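Local coordinates for protein putative efflux transporter (Bacteroides eggerthii, PDB 4L8J) that probably serves as the periplasmic membrane-fusion (adaptor) subunit of an HlyD-type efflux pump, linking an inner-membrane transporter to an outer-membrane channel, at residues A[13-18]-A[255-259]; A[19-25]-A[240-246]; A[176-180]-A[204-208]. All blocks are in the same frame, centred on the assembly; numbering follows the deposited sequence.

Contact 1: residues A[13-18]-A[255-259]; sequences ATVSSQ and LMNVP
Asn257, Gln18 and Val15 bury the most surface in this antiparallel pairing between 13-18 and 255-259, whose end-to-end directions lie 146° apart. Ser16 and Asn257 form a hydrogen-bonded pair (CA-CA 5.3 Å): Asn257 N donates to Ser16 O at 2.7 Å, and on the same face Asn257 ND2 (chi1 m) reaches Ser16 OG (chi1 p) at 3.1 Å. The next pair, Ser17 with selenomethionine Met256, is non-hydrogen-bonded (CA-CA 4.7 Å). Gln18 turns into a helical backbone conformation, its N bonded to Leu255 O at 2.9 Å; a water joins Gln18 OE1 to Leu255 N. Strands 8-17 and 256-259 probably belong to the membrane-proximal domain, as in HlyD-family adaptors, and a strand of the second subunit continues the sheet beside Met256 to Pro259. Toward Ala13 the strands separate, and a water bridges Thr14 O (2.6 Å) and Asn257 O (3.0 Å). Val15 (chi1 t) lies on the Met256 face, opposite Ser16 and Asn257, its CG1 3.6 Å from Met256 CB and CG2 4.1 Å from Val258 CG1.

Contact 2: residues A[19-25]-A[240-246]; sequences SVILKDF and NIRLASD
Two neighbouring antiparallel strands, 20-25 and 240-246, pair where the first and last strands of a closed six-stranded barrel meet. Their axes approach to 4.5 Å at 163°. Hydrogen-bonded pairs Ile21-Ser245, Lys23-Leu243 and Phe25-Ile241 (two bonds each, including Ile21 N to Ser245 O 2.8 Å, Leu243 N to Lys23 O 2.8 Å, Ile241 N to Phe25 O 2.6 Å) alternate with non-hydrogen-bonded ones, from Val20-Asp246 through Leu22-Ala244 to Asp24-Arg242. The barrel, consistent with the beta-barrel domain of HlyD-family membrane-fusion proteins, thus joins strands far apart in sequence. On the Phe25 face, Leu243 CB meets the ring edge at CE2 (3.8 Å), with Leu178 of helix 176-180 packing on Leu243, Ile21 and Lys23. The opposite face is more polar: Arg242 (chi1 t, chi2 p) forms a two-pronged salt bridge with Asp24 (chi1 m), NE to OD1 2.7 Å and NH2 to OD2 2.9 Å; Asn240 ND2 donates to Asp24 OD1 at 3.0 Å. Leu22 CD2 touches Ala244 CB at 3.6 Å. Ser19 OG donates to Asp246 OD1 (2.7 Å).

Contact 3: residues A[176-180]-A[204-208]; sequences LYLLR and EYLDI
Apolar packing of one aromatic ring against a single helical turn forms the larger part of this contact. Helix 176-180 is short, with Arg180 N bonded to Leu176 O at 3.0 Å, and the facing segment 204-208 is extended, leaving strand 198-205 after Tyr205. The backbones stay well apart: the nearest CA pairs are Leu176-Asp207 at 8.3 Å and Leu179-Tyr205 at 8.9 Å, so side chains bridge the gap. Tyr205 (chi1 p, chi2 85°) points its CA-to-CB bond toward the helix. Leu179 (chi1 m, chi2 t) sets CD1 over one face of the ring and brings CB to 4.1 Å from Tyr205 CE2, while Leu176 (chi1 t, chi2 p) places CD1 3.9 Å from Tyr205 CE1. The aliphatic part of Arg180 joins this packing, Arg180 CG lying 3.6 Å from Tyr205 OH. Ile215 of strand 215-221 touches both leucines and the tyrosine, joining helix and strand 198-205 to the next barrel strand. In the fold, the helix follows strand 166-171 and leads into strand 185-190, and it lies across an open end of the six-stranded barrel and caps it, as the short helix does in membrane-fusion proteins such as AcrA.

The polar interactions gather at the exposed edge. Arg180, extended from chi2 to chi4 after an m chi1, directs NH2 to Asp207 OD2 at 3.2 Å, a salt bridge whose 136° hydrogen-bond angle is well short of linear. One water ties the three side chains together: it accepts from Arg180 NE (3.0 Å), donates to Asp207 OD2 (2.7 Å), and sits 2.4 Å from Tyr205 OH.

How the contacts relate
The three contacts follow the elongated molecule from its sheet of strands 8-17 and 256-259 into the six-stranded barrel. Contacts 1 and 2 adjoin directly in sequence at Gln18-Ser19, and their centres lie 15 Å apart; the chain crosses between sheet and barrel twice, directly at that junction and again through the loop between 246 and 255. Contact 3 lies 14 Å from contact 2, centre to centre, and touches it through Leu178: its O is 2.8 Å from Ser245 OG, a probable hydrogen bond, and its CD1 packs 3.6 Å from Lys23 CG. Contacts 1 and 3 do not meet, their nearest atoms being about 10 Å apart. A PEG molecule, probably from crystallisation, lies beside Asp24 of contact 2.

Contact 1: residues A[13-18]-A[255-259]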
loop_
_atom_site.group_PDB
_atom_site.type_symbol
_atom_site.label_atom_id
_atom_site.label_comp_id
_atom_site.label_asym_id
_atom_site.label_seq_id
_atom_site.Cartn_x
_atom_site.Cartn_y
_atom_site.Cartn_z
ATOM N N ALA A 13 -22.786 6.449 5.124
ATOM C CA ALA A 13 -22.220 5.203 4.616
ATOM C C ALA A 13 -22.197 4.216 5.729
ATOM O O ALA A 13 -22.223 4.608 6.907
ATOM C CB ALA A 13 -20.810 5.430 4.081
ATOM N N THR A 14 -22.143 2.930 5.370
ATOM C CA THR A 14 -22.043 1.827 6.315
ATOM C C THR A 14 -20.557 1.530 6.541
ATOM O O THR A 14 -19.813 1.497 5.568
ATOM C CB THR A 14 -22.782 0.615 5.724
ATOM O OG1 THR A 14 -24.040 1.047 5.188
ATOM C CG2 THR A 14 -22.965 -0.515 6.727
ATOM N N VAL A 15 -20.136 1.299 7.785
ATOM C CA VAL A 15 -18.746 0.918 8.122
ATOM C C VAL A 15 -18.541 -0.516 7.552
ATOM O O VAL A 15 -19.398 -1.380 7.763
ATOM C CB VAL A 15 -18.494 0.988 9.651
ATOM C CG1 VAL A 15 -17.088 0.494 10.014
ATOM C CG2 VAL A 15 -18.712 2.406 10.181
ATOM N N SER A 16 -17.455 -0.740 6.806
ATOM C CA SER A 16 -17.190 -2.052 6.215
ATOM C C SER A 16 -15.827 -2.589 6.681
ATOM O O SER A 16 -14.896 -1.825 6.955
ATOM C CB SER A 16 -17.281 -1.994 4.686
ATOM O OG SER A 16 -16.264 -1.186 4.107
ATOM N N SER A 17 -15.753 -3.909 6.849
ATOM C CA SER A 17 -14.526 -4.593 7.232
ATOM C C SER A 17 -13.589 -4.551 6.023
ATOM O O SER A 17 -14.035 -4.804 4.909
ATOM C CB SER A 17 -14.835 -6.026 7.648
ATOM O OG SER A 17 -13.641 -6.661 8.063
ATOM N N GLN A 18 -12.330 -4.174 6.218
ATOM C CA GLN A 18 -11.382 -4.031 5.101
ATOM C C GLN A 18 -11.372 -5.210 4.104
ATOM O O GLN A 18 -11.446 -4.989 2.890
ATOM C CB GLN A 18 -9.958 -3.837 5.660
ATOM C CG GLN A 18 -8.877 -3.809 4.595
ATOM C CD GLN A 18 -7.507 -3.860 5.205
ATOM O OE1 GLN A 18 -7.272 -4.477 6.258
ATOM N NE2 GLN A 18 -6.580 -3.175 4.565
ATOM N N LEU A 255 -9.255 -3.977 10.427
ATOM C CA LEU A 255 -9.383 -2.575 10.081
ATOM C C LEU A 255 -10.730 -2.335 9.405
ATOM O O LEU A 255 -11.179 -3.190 8.644
ATOM C CB LEU A 255 -8.235 -2.100 9.181
ATOM C CG LEU A 255 -6.796 -2.299 9.710
ATOM C CD1 LEU A 255 -5.832 -1.687 8.781
ATOM C CD2 LEU A 255 -6.609 -1.703 11.096
HETATM N N MSE A 256 -11.352 -1.157 9.677
HETATM C CA MSE A 256 -12.642 -0.739 9.104
HETATM C C MSE A 256 -12.420 0.344 8.086
HETATM O O MSE A 256 -11.511 1.170 8.259
HETATM C CB MSE A 256 -13.603 -0.198 10.195
HETATM C CG MSE A 256 -13.855 -1.144 11.369
HETATM SE SE MSE A 256 -14.904 -2.677 10.796
HETATM C CE MSE A 256 -13.675 -4.118 11.490
ATOM N N ASN A 257 -13.234 0.352 7.029
ATOM C CA ASN A 257 -13.225 1.413 6.034
ATOM C C ASN A 257 -14.252 2.462 6.366
ATOM O O ASN A 257 -15.431 2.126 6.607
ATOM C CB ASN A 257 -13.590 0.913 4.628
ATOM C CG ASN A 257 -12.653 -0.049 3.984
ATOM O OD1 ASN A 257 -11.468 0.233 3.845
ATOM N ND2 ASN A 257 -13.220 -1.121 3.414
ATOM N N VAL A 258 -13.838 3.732 6.266
ATOM C CA VAL A 258 -14.746 4.873 6.312
ATOM C C VAL A 258 -14.256 5.902 5.301
ATOM O O VAL A 258 -13.041 6.095 5.217
ATOM C CB VAL A 258 -14.987 5.542 7.703
ATOM C CG1 VAL A 258 -15.593 4.578 8.709
ATOM C CG2 VAL A 258 -13.741 6.223 8.256
ATOM N N PRO A 259 -15.138 6.653 4.602
ATOM C CA PRO A 259 -14.636 7.738 3.737
ATOM C C PRO A 259 -13.886 8.790 4.556
ATOM O O PRO A 259 -14.184 9.007 5.742
ATOM C CB PRO A 259 -15.924 8.337 3.147
ATOM C CG PRO A 259 -16.898 7.171 3.142
ATOM C CD PRO A 259 -16.604 6.539 4.505
HETATM O O HOH W 1 -17.780 2.983 5.007
HETATM O O HOH W 2 -8.489 -5.784 8.312
#

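Contact 2: residues A[19-25]-A[240-246]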
loop_
_atom_site.group_PDB
_atom_site.type_symbol
_atom_site.label_atom_id
_atom_site.label_comp_id
_atom_site.label_asym_id
_atom_site.label_seq_id
_atom_site.Cartn_x
_atom_site.Cartn_y
_atom_site.Cartn_z
ATOM N N SER A 19 -11.276 -6.445 4.609
ATOM C CA SER A 19 -11.074 -7.597 3.734
ATOM C C SER A 19 -12.334 -8.409 3.395
ATOM O O SER A 19 -12.201 -9.471 2.771
ATOM C CB SER A 19 -10.039 -8.535 4.363
ATOM O OG SER A 19 -10.543 -9.061 5.577
ATOM N N VAL A 20 -13.509 -7.971 3.842
ATOM C CA VAL A 20 -14.761 -8.670 3.545
ATOM C C VAL A 20 -15.295 -8.103 2.226
ATOM O O VAL A 20 -15.578 -6.914 2.131
ATOM C CB VAL A 20 -15.797 -8.580 4.711
ATOM C CG1 VAL A 20 -17.166 -9.145 4.301
ATOM C CG2 VAL A 20 -15.281 -9.314 5.946
ATOM N N ILE A 21 -15.388 -8.947 1.198
ATOM C CA ILE A 21 -15.918 -8.567 -0.104
ATOM C C ILE A 21 -17.400 -8.905 -0.153
ATOM O O ILE A 21 -17.791 -10.011 0.198
ATOM C CB ILE A 21 -15.141 -9.238 -1.268
ATOM C CG1 ILE A 21 -13.603 -9.052 -1.155
ATOM C CG2 ILE A 21 -15.712 -8.809 -2.667
ATOM C CD1 ILE A 21 -13.080 -7.596 -1.170
ATOM N N LEU A 22 -18.222 -7.948 -0.582
ATOM C CA LEU A 22 -19.665 -8.132 -0.704
ATOM C C LEU A 22 -20.076 -8.017 -2.161
ATOM O O LEU A 22 -19.594 -7.121 -2.854
ATOM C CB LEU A 22 -20.411 -7.073 0.122
ATOM C CG LEU A 22 -20.047 -6.923 1.603
ATOM C CD1 LEU A 22 -20.755 -5.697 2.185
ATOM C CD2 LEU A 22 -20.454 -8.145 2.402
ATOM N N LYS A 23 -20.927 -8.945 -2.643
ATOM C CA LYS A 23 -21.467 -8.919 -3.997
ATOM C C LYS A 23 -22.915 -9.251 -3.954
ATOM O O LYS A 23 -23.315 -10.148 -3.207
ATOM C CB LYS A 23 -20.734 -9.899 -4.958
ATOM C CG LYS A 23 -19.245 -9.623 -5.153
ATOM C CD LYS A 23 -18.975 -8.383 -6.034
ATOM C CE LYS A 23 -17.491 -8.091 -6.073
ATOM N NZ LYS A 23 -17.192 -6.830 -6.783
ATOM N N ASP A 24 -23.698 -8.579 -4.796
ATOM C CA ASP A 24 -25.124 -8.813 -4.921
ATOM C C ASP A 24 -25.407 -9.428 -6.278
ATOM O O ASP A 24 -24.865 -8.986 -7.292
ATOM C CB ASP A 24 -25.918 -7.530 -4.717
ATOM C CG ASP A 24 -25.875 -7.009 -3.294
ATOM O OD1 ASP A 24 -26.239 -7.766 -2.372
ATOM O OD2 ASP A 24 -25.493 -5.860 -3.108
ATOM N N PHE A 25 -26.230 -10.468 -6.278
ATOM C CA PHE A 25 -26.664 -11.173 -7.486
ATOM C C PHE A 25 -28.147 -11.300 -7.476
ATOM O O PHE A 25 -28.748 -11.414 -6.409
ATOM C CB PHE A 25 -26.027 -12.583 -7.580
ATOM C CG PHE A 25 -24.522 -12.572 -7.441
ATOM C CD1 PHE A 25 -23.713 -12.154 -8.495
ATOM C CD2 PHE A 25 -23.913 -12.961 -6.254
ATOM C CE1 PHE A 25 -22.330 -12.098 -8.352
ATOM C CE2 PHE A 25 -22.529 -12.938 -6.123
ATOM C CZ PHE A 25 -21.743 -12.523 -7.179
ATOM N N ASN A 240 -32.672 -11.077 -4.328
ATOM C CA ASN A 240 -31.296 -10.632 -4.297
ATOM C C ASN A 240 -30.526 -11.606 -3.450
ATOM O O ASN A 240 -31.026 -12.049 -2.420
ATOM C CB ASN A 240 -31.152 -9.192 -3.761
ATOM C CG ASN A 240 -29.712 -8.719 -3.751
ATOM O OD1 ASN A 240 -29.159 -8.375 -4.791
ATOM N ND2 ASN A 240 -29.020 -8.818 -2.607
ATOM N N ILE A 241 -29.329 -11.982 -3.902
ATOM C CA ILE A 241 -28.414 -12.851 -3.141
ATOM C C ILE A 241 -27.208 -12.027 -2.796
ATOM O O ILE A 241 -26.488 -11.567 -3.686
ATOM C CB ILE A 241 -28.015 -14.179 -3.827
ATOM C CG1 ILE A 241 -29.275 -14.961 -4.271
ATOM C CG2 ILE A 241 -27.146 -15.041 -2.885
ATOM C CD1 ILE A 241 -29.640 -14.758 -5.670
ATOM N N ARG A 242 -26.971 -11.853 -1.508
ATOM C CA ARG A 242 -25.783 -11.134 -1.042
ATOM C C ARG A 242 -24.741 -12.181 -0.656
ATOM O O ARG A 242 -25.000 -13.009 0.217
ATOM C CB ARG A 242 -26.153 -10.195 0.140
ATOM C CG ARG A 242 -25.009 -9.719 1.063
ATOM C CD ARG A 242 -24.029 -8.730 0.477
ATOM N NE ARG A 242 -24.637 -7.546 -0.150
ATOM C CZ ARG A 242 -24.839 -6.371 0.440
ATOM N NH1 ARG A 242 -24.559 -6.210 1.728
ATOM N NH2 ARG A 242 -25.329 -5.352 -0.249
ATOM N N LEU A 243 -23.616 -12.211 -1.375
ATOM C CA LEU A 243 -22.476 -13.086 -1.086
ATOM C C LEU A 243 -21.462 -12.286 -0.275
ATOM O O LEU A 243 -21.093 -11.209 -0.733
ATOM C CB LEU A 243 -21.829 -13.608 -2.401
ATOM C CG LEU A 243 -20.455 -14.337 -2.287
ATOM C CD1 LEU A 243 -20.603 -15.702 -1.677
ATOM C CD2 LEU A 243 -19.791 -14.475 -3.662
ATOM N N ALA A 244 -21.034 -12.776 0.915
ATOM C CA ALA A 244 -20.007 -12.123 1.771
ATOM C C ALA A 244 -18.844 -13.073 1.974
ATOM O O ALA A 244 -19.023 -14.214 2.442
ATOM C CB ALA A 244 -20.572 -11.699 3.121
ATOM N N SER A 245 -17.663 -12.633 1.527
ATOM C CA SER A 245 -16.469 -13.448 1.587
ATOM C C SER A 245 -15.315 -12.695 2.244
ATOM O O SER A 245 -14.879 -11.668 1.715
ATOM C CB SER A 245 -16.041 -13.873 0.175
ATOM O OG SER A 245 -17.070 -14.509 -0.563
ATOM N N ASP A 246 -14.768 -13.247 3.342
ATOM C CA ASP A 246 -13.573 -12.656 3.932
ATOM C C ASP A 246 -12.381 -13.241 3.176
ATOM O O ASP A 246 -12.083 -14.417 3.328
ATOM C CB ASP A 246 -13.486 -12.871 5.455
ATOM C CG ASP A 246 -12.376 -12.065 6.128
ATOM O OD1 ASP A 246 -11.456 -11.606 5.420
ATOM O OD2 ASP A 246 -12.416 -11.918 7.363
HETATM O O HOH W 3 -10.154 -10.320 8.242
#

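Contact 3: residues A[176-180]-A[204-208]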
loop_
_atom_site.group_PDB
_atom_site.type_symbol
_atom_site.label_atom_id
_atom_site.label_comp_id
_atom_site.label_asym_id
_atom_site.label_seq_id
_atom_site.Cartn_x
_atom_site.Cartn_y
_atom_site.Cartn_z
ATOM N N LEU A 176 -15.121 -16.476 -9.137
ATOM C CA LEU A 176 -14.924 -17.826 -8.625
ATOM C C LEU A 176 -14.182 -17.815 -7.270
ATOM O O LEU A 176 -14.543 -18.597 -6.388
ATOM C CB LEU A 176 -14.158 -18.685 -9.632
ATOM C CG LEU A 176 -13.909 -20.163 -9.228
ATOM C CD1 LEU A 176 -15.232 -20.896 -8.915
ATOM C CD2 LEU A 176 -13.096 -20.884 -10.287
ATOM N N TYR A 177 -13.167 -16.927 -7.101
ATOM C CA TYR A 177 -12.389 -16.825 -5.846
ATOM C C TYR A 177 -13.290 -16.453 -4.660
ATOM O O TYR A 177 -13.044 -16.902 -3.540
ATOM C CB TYR A 177 -11.224 -15.833 -5.992
ATOM C CG TYR A 177 -11.613 -14.371 -6.044
ATOM C CD1 TYR A 177 -12.101 -13.801 -7.216
ATOM C CD2 TYR A 177 -11.411 -13.538 -4.951
ATOM C CE1 TYR A 177 -12.450 -12.452 -7.277
ATOM C CE2 TYR A 177 -11.736 -12.181 -5.007
ATOM C CZ TYR A 177 -12.270 -11.645 -6.169
ATOM O OH TYR A 177 -12.599 -10.307 -6.243
ATOM N N LEU A 178 -14.367 -15.682 -4.916
ATOM C CA LEU A 178 -15.293 -15.311 -3.851
ATOM C C LEU A 178 -16.130 -16.510 -3.445
ATOM O O LEU A 178 -16.387 -16.657 -2.260
ATOM C CB LEU A 178 -16.174 -14.091 -4.213
ATOM C CG LEU A 178 -15.384 -12.792 -4.500
ATOM C CD1 LEU A 178 -16.269 -11.723 -5.128
ATOM C CD2 LEU A 178 -14.671 -12.276 -3.261
ATOM N N LEU A 179 -16.521 -17.383 -4.401
ATOM C CA LEU A 179 -17.275 -18.598 -4.084
ATOM C C LEU A 179 -16.406 -19.630 -3.360
ATOM O O LEU A 179 -16.916 -20.387 -2.546
ATOM C CB LEU A 179 -17.865 -19.245 -5.338
ATOM C CG LEU A 179 -19.068 -18.537 -5.970
ATOM C CD1 LEU A 179 -19.309 -19.062 -7.380
ATOM C CD2 LEU A 179 -20.333 -18.730 -5.128
ATOM N N ARG A 180 -15.104 -19.668 -3.672
ATOM C CA ARG A 180 -14.164 -20.595 -3.057
ATOM C C ARG A 180 -13.700 -20.123 -1.654
ATOM O O ARG A 180 -13.201 -20.947 -0.895
ATOM C CB ARG A 180 -12.935 -20.785 -3.958
ATOM C CG ARG A 180 -13.190 -21.664 -5.169
ATOM C CD ARG A 180 -12.021 -21.602 -6.127
ATOM N NE ARG A 180 -12.072 -22.690 -7.110
ATOM C CZ ARG A 180 -11.206 -22.850 -8.111
ATOM N NH1 ARG A 180 -10.218 -21.968 -8.300
ATOM N NH2 ARG A 180 -11.329 -23.880 -8.942
ATOM N N GLU A 204 -24.790 -26.375 -4.246
ATOM C CA GLU A 204 -23.798 -26.758 -5.248
ATOM C C GLU A 204 -23.583 -25.637 -6.265
ATOM O O GLU A 204 -24.406 -24.743 -6.369
ATOM C CB GLU A 204 -24.241 -28.023 -6.007
ATOM C CG GLU A 204 -25.523 -27.789 -6.797
ATOM C CD GLU A 204 -26.232 -29.022 -7.303
ATOM O OE1 GLU A 204 -26.287 -30.030 -6.561
ATOM O OE2 GLU A 204 -26.783 -28.957 -8.424
ATOM N N TYR A 205 -22.491 -25.705 -7.015
ATOM C CA TYR A 205 -22.254 -24.792 -8.132
ATOM C C TYR A 205 -21.475 -25.537 -9.188
ATOM O O TYR A 205 -20.653 -26.394 -8.839
ATOM C CB TYR A 205 -21.610 -23.444 -7.745
ATOM C CG TYR A 205 -20.218 -23.466 -7.142
ATOM C CD1 TYR A 205 -19.085 -23.492 -7.954
ATOM C CD2 TYR A 205 -20.032 -23.299 -5.770
ATOM C CE1 TYR A 205 -17.796 -23.446 -7.406
ATOM C CE2 TYR A 205 -18.753 -23.211 -5.215
ATOM C CZ TYR A 205 -17.637 -23.305 -6.034
ATOM O OH TYR A 205 -16.388 -23.237 -5.471
ATOM N N LEU A 206 -21.764 -25.253 -10.472
ATOM C CA LEU A 206 -21.062 -25.896 -11.578
ATOM C C LEU A 206 -19.770 -25.118 -11.855
ATOM O O LEU A 206 -19.828 -23.962 -12.292
ATOM C CB LEU A 206 -21.960 -25.980 -12.828
ATOM C CG LEU A 206 -21.395 -26.762 -14.028
ATOM C CD1 LEU A 206 -21.168 -28.267 -13.691
ATOM C CD2 LEU A 206 -22.292 -26.619 -15.247
ATOM N N ASP A 207 -18.610 -25.751 -11.592
ATOM C CA ASP A 207 -17.319 -25.096 -11.792
ATOM C C ASP A 207 -16.527 -25.672 -12.975
ATOM O O ASP A 207 -15.770 -26.631 -12.829
ATOM C CB ASP A 207 -16.481 -25.139 -10.488
ATOM C CG ASP A 207 -15.056 -24.583 -10.490
ATOM O OD1 ASP A 207 -14.612 -24.053 -11.545
ATOM O OD2 ASP A 207 -14.379 -24.689 -9.439
ATOM N N ILE A 208 -16.690 -25.033 -14.131
ATOM C CA ILE A 208 -15.941 -25.190 -15.390
ATOM C C ILE A 208 -15.643 -23.751 -15.857
ATOM O O ILE A 208 -16.223 -23.289 -16.848
ATOM C CB ILE A 208 -16.613 -26.048 -16.518
ATOM C CG1 ILE A 208 -17.521 -27.190 -15.998
ATOM C CG2 ILE A 208 -15.546 -26.552 -17.502
ATOM C CD1 ILE A 208 -18.748 -27.525 -16.919
HETATM O O HOH W 4 -14.619 -24.204 -6.817
#